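Local coordinates for ancylostoma secreted protein 1 (PDB 3NT8), which is a two-CAP-domain secreted protein of the human hookworm, probably associated with the transition of infective larvae to parasitism, at residues Asn139-Thr142 / Leu146-Phe149; Glu222-Cys227 / Met233-Arg238; Pro228-Met233 / Glu279-Ala284; Leu256-Asp259 / Gly263-Pro266. All coordinates share one frame; numbering follows the deposited sequence.

Contact 1. Residues Asn139-Thr142 / Leu146-Phe149; sequences NKYT and LFAF
Tyr141 lays the edge of its ring against the chain at Leu146 and Phe147, where a loop of the first CAP domain turns into helix 147-153. The close packing is gathered at the far end of the tyrosine. With CG anti to the backbone N (chi1 -175°), the ring reaches out from a loop whose CA atoms stay well apart; the nearest pair, Tyr141 CA and Leu146 CA, is separated by 7.2 Å. Tyr141 CE1 meets Leu146 C at 3.5 Å and Leu146 CB at 3.8 Å, and the carbonyl O of Leu146 lies near the ring plane, so the peptide group comes to the rim of the ring and not over a face. Leu146 runs past the tyrosine in the opposite direction. No hydrogen bond joins the two segments. The loose side lies at Thr142, which is exposed and whose side chain stands back from residues 146-149. Phe147 is also partly exposed, but its ring meets that of Tyr182. Backbone hydrogen bonds from Tyr141 to Asn185 and Gln186 place the loop, and Phe149 stacks edge-to-face with Trp127. At the phenolic end, Tyr141 OH sits 3.4 Å from Phe147 CA and 3.6 Å from Phe147 CB, near the plane of the phenylalanine ring and at its edge.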
loop_
_atom_site.group_PDB
_atom_site.type_symbol
_atom_site.label_atom_id
_atom_site.label_comp_id
_atom_site.label_asym_id
_atom_site.label_seq_id
_atom_site.Cartn_x
_atom_site.Cartn_y
_atom_site.Cartn_z
ATOM N N ASN A 139 -14.949 1.360 0.663
ATOM C CA ASN A 139 -14.311 0.217 1.278
ATOM C C ASN A 139 -13.059 0.649 2.024
ATOM O O ASN A 139 -12.117 -0.141 2.189
ATOM C CB ASN A 139 -14.025 -0.891 0.249
ATOM C CG ASN A 139 -15.101 -0.981 -0.850
ATOM O OD1 ASN A 139 -16.302 -1.052 -0.588
ATOM N ND2 ASN A 139 -14.654 -0.946 -2.088
ATOM N N LYS A 140 -13.044 1.922 2.458
ATOM C CA LYS A 140 -11.836 2.462 3.097
ATOM C C LYS A 140 -11.716 2.033 4.517
ATOM O O LYS A 140 -12.740 1.972 5.228
ATOM C CB LYS A 140 -11.726 3.998 2.986
ATOM C CG LYS A 140 -11.476 4.462 1.554
ATOM C CD LYS A 140 -11.526 5.965 1.353
ATOM C CE LYS A 140 -10.969 6.265 -0.053
ATOM N NZ LYS A 140 -11.205 7.726 -0.321
ATOM N N TYR A 141 -10.479 1.757 4.945
ATOM C CA TYR A 141 -10.216 1.414 6.365
ATOM C C TYR A 141 -10.296 2.678 7.205
ATOM O O TYR A 141 -9.608 3.684 6.913
ATOM C CB TYR A 141 -8.824 0.790 6.583
ATOM C CG TYR A 141 -8.615 0.322 8.014
ATOM C CD1 TYR A 141 -9.086 -0.941 8.434
ATOM C CD2 TYR A 141 -7.948 1.115 8.946
ATOM C CE1 TYR A 141 -8.896 -1.396 9.765
ATOM C CE2 TYR A 141 -7.763 0.705 10.271
ATOM C CZ TYR A 141 -8.254 -0.546 10.665
ATOM O OH TYR A 141 -8.051 -0.998 11.908
ATOM N N THR A 142 -11.085 2.608 8.276
ATOM C CA THR A 142 -11.235 3.734 9.212
ATOM C C THR A 142 -11.120 3.219 10.646
ATOM O O THR A 142 -11.236 3.996 11.609
ATOM C CB THR A 142 -12.574 4.486 9.037
ATOM O OG1 THR A 142 -13.656 3.544 8.956
ATOM C CG2 THR A 142 -12.547 5.398 7.819
ATOM N N LEU A 146 -12.458 -2.756 12.456
ATOM C CA LEU A 146 -12.199 -3.505 11.198
ATOM C C LEU A 146 -10.776 -4.072 11.129
ATOM O O LEU A 146 -10.336 -4.638 10.100
ATOM C CB LEU A 146 -12.483 -2.579 9.980
ATOM C CG LEU A 146 -13.957 -2.141 9.805
ATOM C CD1 LEU A 146 -14.084 -0.956 8.852
ATOM C CD2 LEU A 146 -14.916 -3.206 9.417
ATOM N N PHE A 147 -10.002 -3.906 12.193
ATOM C CA PHE A 147 -8.605 -4.319 12.122
ATOM C C PHE A 147 -8.423 -5.731 11.603
ATOM O O PHE A 147 -7.629 -5.984 10.682
ATOM C CB PHE A 147 -7.948 -4.245 13.476
ATOM C CG PHE A 147 -6.500 -4.678 13.455
ATOM C CD1 PHE A 147 -5.503 -3.828 12.964
ATOM C CD2 PHE A 147 -6.143 -5.943 13.890
ATOM C CE1 PHE A 147 -4.161 -4.229 12.920
ATOM C CE2 PHE A 147 -4.784 -6.348 13.854
ATOM C CZ PHE A 147 -3.822 -5.498 13.349
ATOM N N ALA A 148 -9.101 -6.668 12.238
ATOM C CA ALA A 148 -8.919 -8.052 11.958
ATOM C C ALA A 148 -9.528 -8.442 10.592
ATOM O O ALA A 148 -8.947 -9.230 9.894
ATOM C CB ALA A 148 -9.507 -8.899 13.146
ATOM N N PHE A 149 -10.652 -7.831 10.219
ATOM C CA PHE A 149 -11.289 -8.023 8.926
ATOM C C PHE A 149 -10.449 -7.505 7.775
ATOM O O PHE A 149 -10.388 -8.185 6.766
ATOM C CB PHE A 149 -12.703 -7.392 8.922
ATOM C CG PHE A 149 -13.358 -7.295 7.532
ATOM C CD1 PHE A 149 -14.016 -8.390 6.986
ATOM C CD2 PHE A 149 -13.324 -6.099 6.791
ATOM C CE1 PHE A 149 -14.633 -8.324 5.713
ATOM C CE2 PHE A 149 -13.951 -5.994 5.504
ATOM C CZ PHE A 149 -14.596 -7.109 4.959
#

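Contact 2. Residues Glu222-Cys227 / Met233-Arg238; sequences ETNQQC and MTDSVR
Two torsions bring the groups of Asp235 and Asn224 into place: Asp235 holds CG anti to its carbonyl carbon (chi1 -62°), turning the carboxylate to the loop, while Asn224 swings CG opposite its own N (chi1 178°), sending OD1 to Arg238. The motif is the first turn of helix 235-253 wrapped by the loop that precedes it; Thr234 occupies the N-cap position, although its side chain makes no capping bond. Both carboxylate oxygens of Asp235 collect donors from the loop. OD2 uses its syn lone pair for Gln225 N at 2.8 Å, in a nearly straight bond of 177°, and takes Thr223 OG1 at 2.9 Å on the anti side; Asp235 OD1 accepts Gln226 N at 3.1 Å. The backbone N of Asp235 in turn donates to Thr223 O. At Glu222, OE1 receives the hydroxyls of Thr234 and Ser236, and a water bridges that oxygen to Thr223 N and Ser236 N. Ser236 OG is also bound to Asn319. Toward helix 278-288, Arg238 NE makes a salt bridge to Glu281, and Cys227 of the loop, whose CB lies over one guanidinium face, is disulfide-bonded to Cys278. Arg238 NH1 also forms a salt bridge with Asp235 OD1, weak as a hydrogen bond. Arg238 grips a single amide oxygen end-on, with NH1 at 2.7 Å and NH2 at 2.8 Å from Asn224 OD1, both bonds lying close to the guanidinium plane.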
loop_
_atom_site.group_PDB
_atom_site.type_symbol
_atom_site.label_atom_id
_atom_site.label_comp_id
_atom_site.label_asym_id
_atom_site.label_seq_id
_atom_site.Cartn_x
_atom_site.Cartn_y
_atom_site.Cartn_z
ATOM N N GLU A 222 14.699 -9.525 -9.709
ATOM C CA GLU A 222 14.999 -8.088 -9.498
ATOM C C GLU A 222 16.269 -7.743 -10.220
ATOM O O GLU A 222 17.259 -8.492 -10.141
ATOM C CB GLU A 222 15.141 -7.772 -8.000
ATOM C CG GLU A 222 13.881 -7.974 -7.185
ATOM C CD GLU A 222 12.756 -7.057 -7.663
ATOM O OE1 GLU A 222 13.061 -5.902 -8.016
ATOM O OE2 GLU A 222 11.577 -7.498 -7.733
ATOM N N THR A 223 16.249 -6.636 -10.959
ATOM C CA THR A 223 17.432 -6.239 -11.694
ATOM C C THR A 223 17.847 -4.808 -11.317
ATOM O O THR A 223 17.088 -4.068 -10.674
ATOM C CB THR A 223 17.181 -6.275 -13.163
ATOM O OG1 THR A 223 16.020 -5.509 -13.427
ATOM C CG2 THR A 223 16.952 -7.719 -13.666
ATOM N N ASN A 224 19.041 -4.410 -11.734
ATOM C CA ASN A 224 19.536 -3.076 -11.431
ATOM C C ASN A 224 20.340 -2.600 -12.622
ATOM O O ASN A 224 21.554 -2.496 -12.535
ATOM C CB ASN A 224 20.405 -3.038 -10.136
ATOM C CG ASN A 224 20.982 -1.607 -9.843
ATOM O OD1 ASN A 224 20.300 -0.594 -10.061
ATOM N ND2 ASN A 224 22.230 -1.538 -9.348
ATOM N N GLN A 225 19.663 -2.348 -13.730
ATOM C CA GLN A 225 20.336 -1.843 -14.929
ATOM C C GLN A 225 20.227 -0.310 -15.134
ATOM O O GLN A 225 21.073 0.276 -15.831
ATOM C CB GLN A 225 19.862 -2.614 -16.160
ATOM C CG GLN A 225 18.310 -2.545 -16.383
ATOM C CD GLN A 225 17.773 -3.474 -17.509
ATOM O OE1 GLN A 225 17.997 -4.710 -17.503
ATOM N NE2 GLN A 225 17.015 -2.870 -18.463
ATOM N N GLN A 226 19.202 0.316 -14.529
ATOM C CA GLN A 226 18.928 1.743 -14.735
ATOM C C GLN A 226 20.050 2.574 -14.125
ATOM O O GLN A 226 20.592 3.472 -14.797
ATOM C CB GLN A 226 17.565 2.158 -14.159
ATOM C CG GLN A 226 16.372 1.575 -14.908
ATOM C CD GLN A 226 14.998 2.103 -14.451
ATOM O OE1 GLN A 226 14.829 3.275 -14.218
ATOM N NE2 GLN A 226 14.019 1.206 -14.311
ATOM N N CYS A 227 20.402 2.251 -12.875
ATOM C CA CYS A 227 21.453 2.932 -12.124
ATOM C C CYS A 227 22.461 1.945 -11.530
ATOM O O CYS A 227 22.323 1.545 -10.403
ATOM C CB CYS A 227 20.821 3.748 -11.001
ATOM S SG CYS A 227 19.517 4.959 -11.554
ATOM N N MET A 233 18.608 -0.199 -4.476
ATOM C CA MET A 233 17.426 -0.040 -5.271
ATOM C C MET A 233 17.494 -0.945 -6.475
ATOM O O MET A 233 18.572 -1.334 -6.916
ATOM C CB MET A 233 17.242 1.428 -5.702
ATOM C CG MET A 233 16.604 2.327 -4.668
ATOM S SD MET A 233 14.849 2.023 -4.322
ATOM C CE MET A 233 14.059 2.888 -5.603
ATOM N N THR A 234 16.310 -1.287 -6.988
ATOM C CA THR A 234 16.141 -2.167 -8.118
ATOM C C THR A 234 15.210 -1.507 -9.086
ATOM O O THR A 234 14.451 -0.630 -8.713
ATOM C CB THR A 234 15.526 -3.543 -7.696
ATOM O OG1 THR A 234 14.299 -3.363 -6.975
ATOM C CG2 THR A 234 16.483 -4.296 -6.803
ATOM N N ASP A 235 15.244 -1.978 -10.330
ATOM C CA ASP A 235 14.479 -1.405 -11.409
ATOM C C ASP A 235 12.982 -1.484 -11.185
ATOM O O ASP A 235 12.270 -0.603 -11.630
ATOM C CB ASP A 235 14.847 -2.054 -12.740
ATOM C CG ASP A 235 16.283 -1.832 -13.109
ATOM O OD1 ASP A 235 16.857 -0.746 -12.830
ATOM O OD2 ASP A 235 16.870 -2.753 -13.713
ATOM N N SER A 236 12.502 -2.532 -10.514
ATOM C CA SER A 236 11.090 -2.688 -10.320
ATOM C C SER A 236 10.604 -1.567 -9.415
ATOM O O SER A 236 9.595 -0.919 -9.713
ATOM C CB SER A 236 10.748 -4.110 -9.782
ATOM O OG SER A 236 10.852 -4.218 -8.355
ATOM N N VAL A 237 11.357 -1.289 -8.350
ATOM C CA VAL A 237 10.993 -0.253 -7.372
ATOM C C VAL A 237 11.021 1.148 -7.989
ATOM O O VAL A 237 10.118 1.947 -7.705
ATOM C CB VAL A 237 11.820 -0.342 -6.078
ATOM C CG1 VAL A 237 11.286 0.606 -4.980
ATOM C CG2 VAL A 237 11.807 -1.816 -5.518
ATOM N N ARG A 238 12.011 1.405 -8.852
ATOM C CA ARG A 238 12.129 2.660 -9.574
ATOM C C ARG A 238 10.873 2.878 -10.384
ATOM O O ARG A 238 10.257 3.952 -10.314
ATOM C CB ARG A 238 13.354 2.673 -10.489
ATOM C CG ARG A 238 14.718 2.532 -9.759
ATOM C CD ARG A 238 15.945 2.555 -10.693
ATOM N NE ARG A 238 17.176 2.592 -9.905
ATOM C CZ ARG A 238 18.065 1.604 -9.821
ATOM N NH1 ARG A 238 17.891 0.479 -10.505
ATOM N NH2 ARG A 238 19.135 1.741 -9.050
HETATM O O HOH W 1 13.838 -5.081 -10.948
#

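Contact 3. Residues Pro228-Met233 / Glu279-Ala284; sequences PSNTGM and EVEASA
Glu281 reaches from its helix to Asn230 and Met233 of the loop. CB lies 3.9 Å from Asn230 ND2. The chain then runs on with CG opposite the backbone N (chi1 -170°) and stays extended, so CG still passes the same amide nitrogen before the carboxylate arrives between the two loop side chains. CD is 3.9 Å from Met233 CB. From there the oxygens divide the work: OE1 accepts a hydrogen bond from Asn230 ND2 at 2.9 Å, approached on its anti side and out of the carboxylate plane, while OE2 lies 3.6 Å from Met233 CB. The amide and carboxylate planes stand 65° apart, so the two groups meet through one bond and not as a flat pair. In the second CAP domain this ties the loop leading into helix 235-253 to helix 278-288. OE2 has its strongest partner in Arg238, and Tyr276 OH adds a hydrogen bond; this buried carboxylate is probably kept charged by such neighbours. Asn230 ND2 also donates to the backbone oxygen of Cys278, just ahead of the helical residues 279-284, which helps fix the rotation of the amide. On the other branch of the amide, Asn230 OD1 lies 3.4 Å from Ala282 CB.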
loop_
_atom_site.group_PDB
_atom_site.type_symbol
_atom_site.label_atom_id
_atom_site.label_comp_id
_atom_site.label_asym_id
_atom_site.label_seq_id
_atom_site.Cartn_x
_atom_site.Cartn_y
_atom_site.Cartn_z
ATOM N N PRO A 228 23.485 1.537 -12.295
ATOM C CA PRO A 228 24.350 0.423 -11.811
ATOM C C PRO A 228 25.323 0.815 -10.701
ATOM O O PRO A 228 25.779 -0.051 -9.955
ATOM C CB PRO A 228 25.127 -0.007 -13.069
ATOM C CG PRO A 228 24.506 0.774 -14.230
ATOM C CD PRO A 228 23.860 1.987 -13.646
ATOM N N SER A 229 25.656 2.104 -10.602
ATOM C CA SER A 229 26.500 2.599 -9.531
ATOM C C SER A 229 25.833 2.667 -8.157
ATOM O O SER A 229 26.531 2.780 -7.152
ATOM C CB SER A 229 27.006 3.984 -9.900
ATOM O OG SER A 229 27.795 3.858 -11.071
ATOM N N ASN A 230 24.498 2.623 -8.099
ATOM C CA ASN A 230 23.782 2.703 -6.826
ATOM C C ASN A 230 23.427 1.308 -6.293
ATOM O O ASN A 230 23.268 0.334 -7.052
ATOM C CB ASN A 230 22.506 3.624 -6.910
ATOM C CG ASN A 230 22.805 5.060 -7.426
ATOM O OD1 ASN A 230 23.834 5.640 -7.099
ATOM N ND2 ASN A 230 21.859 5.654 -8.186
ATOM N N THR A 231 23.335 1.225 -4.976
ATOM C CA THR A 231 23.119 -0.015 -4.264
ATOM C C THR A 231 21.973 0.223 -3.345
ATOM O O THR A 231 21.972 1.237 -2.625
ATOM C CB THR A 231 24.357 -0.383 -3.365
ATOM O OG1 THR A 231 25.533 -0.467 -4.185
ATOM C CG2 THR A 231 24.147 -1.705 -2.661
ATOM N N GLY A 232 21.015 -0.705 -3.337
ATOM C CA GLY A 232 19.857 -0.651 -2.436
ATOM C C GLY A 232 18.529 -0.532 -3.187
ATOM O O GLY A 232 17.452 -0.710 -2.609
ATOM N N MET A 233 18.608 -0.199 -4.476
ATOM C CA MET A 233 17.426 -0.040 -5.271
ATOM C C MET A 233 17.494 -0.945 -6.475
ATOM O O MET A 233 18.572 -1.334 -6.916
ATOM C CB MET A 233 17.242 1.428 -5.702
ATOM C CG MET A 233 16.604 2.327 -4.668
ATOM S SD MET A 233 14.849 2.023 -4.322
ATOM C CE MET A 233 14.059 2.888 -5.603
ATOM N N GLU A 279 21.316 10.237 -10.111
ATOM C CA GLU A 279 22.009 11.118 -9.170
ATOM C C GLU A 279 21.065 11.521 -8.027
ATOM O O GLU A 279 21.482 11.678 -6.871
ATOM C CB GLU A 279 22.611 12.390 -9.872
ATOM C CG GLU A 279 23.688 12.103 -10.945
ATOM C CD GLU A 279 24.988 11.432 -10.370
ATOM O OE1 GLU A 279 25.998 12.168 -10.195
ATOM O OE2 GLU A 279 25.013 10.187 -10.098
ATOM N N VAL A 280 19.812 11.765 -8.394
ATOM C CA VAL A 280 18.808 12.165 -7.463
ATOM C C VAL A 280 18.538 10.925 -6.608
ATOM O O VAL A 280 18.231 11.031 -5.414
ATOM C CB VAL A 280 17.502 12.679 -8.146
ATOM C CG1 VAL A 280 16.463 12.977 -7.121
ATOM C CG2 VAL A 280 17.742 13.967 -9.014
ATOM N N GLU A 281 18.613 9.745 -7.210
ATOM C CA GLU A 281 18.485 8.532 -6.411
ATOM C C GLU A 281 19.654 8.394 -5.421
ATOM O O GLU A 281 19.457 8.018 -4.292
ATOM C CB GLU A 281 18.450 7.294 -7.298
ATOM C CG GLU A 281 18.079 5.999 -6.556
ATOM C CD GLU A 281 18.146 4.765 -7.482
ATOM O OE1 GLU A 281 19.272 4.324 -7.821
ATOM O OE2 GLU A 281 17.087 4.251 -7.895
ATOM N N ALA A 282 20.856 8.648 -5.882
ATOM C CA ALA A 282 22.056 8.435 -5.065
ATOM C C ALA A 282 21.951 9.380 -3.888
ATOM O O ALA A 282 22.382 9.037 -2.792
ATOM C CB ALA A 282 23.319 8.758 -5.854
ATOM N N SER A 283 21.348 10.562 -4.115
ATOM C CA SER A 283 21.182 11.515 -3.030
ATOM C C SER A 283 20.074 11.045 -2.065
ATOM O O SER A 283 20.111 11.257 -0.833
ATOM C CB SER A 283 20.895 12.913 -3.625
ATOM O OG SER A 283 20.626 13.826 -2.616
ATOM N N ALA A 284 19.019 10.455 -2.610
ATOM C CA ALA A 284 18.029 9.916 -1.676
ATOM C C ALA A 284 18.543 8.715 -0.890
ATOM O O ALA A 284 18.128 8.541 0.259
ATOM C CB ALA A 284 16.815 9.587 -2.316
#

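Contact 4. Residues Leu256-Asp259 / Gly263-Pro266; sequences LEPD and GNAP
Pro258 and Asn264 pair across a single antiparallel beta bridge, a hairpin-like turn in the loop between helix 235-253 and strand 275-276 of the second CAP domain. Their CA atoms are 4.2 Å apart, and the pair is of the non-hydrogen-bonded type, with the bonds made by the residues on either side. Ala265 N donates to Glu257 O at 2.9 Å, almost in line with the carbonyl (C=O...donor angle 173°), and Asp259 N donates to Gly263 O, also at 2.9 Å. Gly263 has a positive phi of 67°, a conformation that favours glycine. Around these bonds lies a layer of side chains and water. Asn264 leans its CB against Glu257 O at 3.3 Å, and its OD1 comes equally near Pro258 CA. One water accepts from Glu257 N and donates to Ala265 O, so the return bond of the Glu257-Ala265 pair runs through water. Farther out, the polar side chains anchor the turn: Asn264 ND2 bonds Gly255 O, and the Glu257 carboxylate bonds Ser251 and Trp330. Asp259 OD1 receives Leu261 N, two residues on, as in an Asx turn, together with Val338 N, while its OD2 takes Gly339 N. Ala265 packs on Val252 and Leu333. On the exposed side a second water donates to Asn264 OD1 at 2.6 Å and makes only a weak bond to Leu256 O.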
loop_
_atom_site.group_PDB
_atom_site.type_symbol
_atom_site.label_atom_id
_atom_site.label_comp_id
_atom_site.label_asym_id
_atom_site.label_seq_id
_atom_site.Cartn_x
_atom_site.Cartn_y
_atom_site.Cartn_z
ATOM N N LEU A 256 -8.955 15.494 -13.078
ATOM C CA LEU A 256 -9.682 14.297 -12.617
ATOM C C LEU A 256 -9.566 14.012 -11.128
ATOM O O LEU A 256 -10.302 13.166 -10.616
ATOM C CB LEU A 256 -9.319 13.071 -13.470
ATOM C CG LEU A 256 -9.678 13.253 -14.945
ATOM C CD1 LEU A 256 -9.049 12.030 -15.671
ATOM C CD2 LEU A 256 -11.190 13.324 -15.278
ATOM N N GLU A 257 -8.691 14.750 -10.418
ATOM C CA GLU A 257 -8.366 14.394 -9.041
ATOM C C GLU A 257 -9.314 15.151 -8.055
ATOM O O GLU A 257 -9.412 16.355 -8.112
ATOM C CB GLU A 257 -6.879 14.574 -8.710
ATOM C CG GLU A 257 -5.934 13.599 -9.366
ATOM C CD GLU A 257 -6.023 12.229 -8.769
ATOM O OE1 GLU A 257 -6.086 12.108 -7.538
ATOM O OE2 GLU A 257 -6.074 11.279 -9.560
ATOM N N PRO A 258 -9.990 14.449 -7.128
ATOM C CA PRO A 258 -10.861 15.159 -6.174
ATOM C C PRO A 258 -10.139 16.030 -5.145
ATOM O O PRO A 258 -9.039 15.702 -4.700
ATOM C CB PRO A 258 -11.637 14.039 -5.503
ATOM C CG PRO A 258 -10.915 12.796 -5.846
ATOM C CD PRO A 258 -10.186 13.003 -7.087
ATOM N N ASP A 259 -10.742 17.162 -4.786
ATOM C CA ASP A 259 -10.137 18.088 -3.866
ATOM C C ASP A 259 -11.075 18.209 -2.685
ATOM O O ASP A 259 -12.286 18.473 -2.871
ATOM C CB ASP A 259 -9.948 19.427 -4.541
ATOM C CG ASP A 259 -9.113 20.434 -3.692
ATOM O OD1 ASP A 259 -9.141 20.332 -2.461
ATOM O OD2 ASP A 259 -8.432 21.331 -4.250
ATOM N N GLY A 263 -14.898 20.132 -5.364
ATOM C CA GLY A 263 -14.860 19.664 -6.754
ATOM C C GLY A 263 -13.560 18.941 -7.003
ATOM O O GLY A 263 -13.042 18.258 -6.101
ATOM N N ASN A 264 -13.019 19.102 -8.217
ATOM C CA ASN A 264 -11.715 18.553 -8.551
ATOM C C ASN A 264 -10.656 19.650 -8.567
ATOM O O ASN A 264 -10.977 20.838 -8.731
ATOM C CB ASN A 264 -11.700 17.822 -9.900
ATOM C CG ASN A 264 -12.471 16.444 -9.875
ATOM O OD1 ASN A 264 -12.741 15.854 -8.840
ATOM N ND2 ASN A 264 -12.837 15.987 -11.031
ATOM N N ALA A 265 -9.381 19.227 -8.489
ATOM C CA ALA A 265 -8.285 20.146 -8.684
ATOM C C ALA A 265 -8.228 20.532 -10.154
ATOM O O ALA A 265 -8.538 19.725 -11.023
ATOM C CB ALA A 265 -6.905 19.494 -8.199
ATOM N N PRO A 266 -7.828 21.781 -10.441
ATOM C CA PRO A 266 -7.969 22.383 -11.737
ATOM C C PRO A 266 -7.036 21.710 -12.727
ATOM O O PRO A 266 -5.997 21.089 -12.347
ATOM C CB PRO A 266 -7.577 23.886 -11.498
ATOM C CG PRO A 266 -6.865 23.882 -10.197
ATOM C CD PRO A 266 -7.446 22.758 -9.412
HETATM O O HOH W 2 -13.513 13.482 -9.455
HETATM O O HOH W 3 -7.475 17.361 -11.010
#

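Contact 1 belongs to the first CAP domain and contacts 2 to 4 to the second CAP half of the chain. Contact 1 is buried van der Waals packing with no hydrogen bond across it, whereas the others are partly buried and polar. Contacts 2 and 3 adjoin: they share Met233 and touch through a salt bridge between them, so the loop before helix 235-253 is tied both to that helix and to helix 278-288. Contact 4 follows the far end of helix 235-253, its centre about 33 Å from that of contact 2, and rests chiefly on backbone pairing, whereas contact 2 adds carboxylates and a guanidinium to its backbone bond and water.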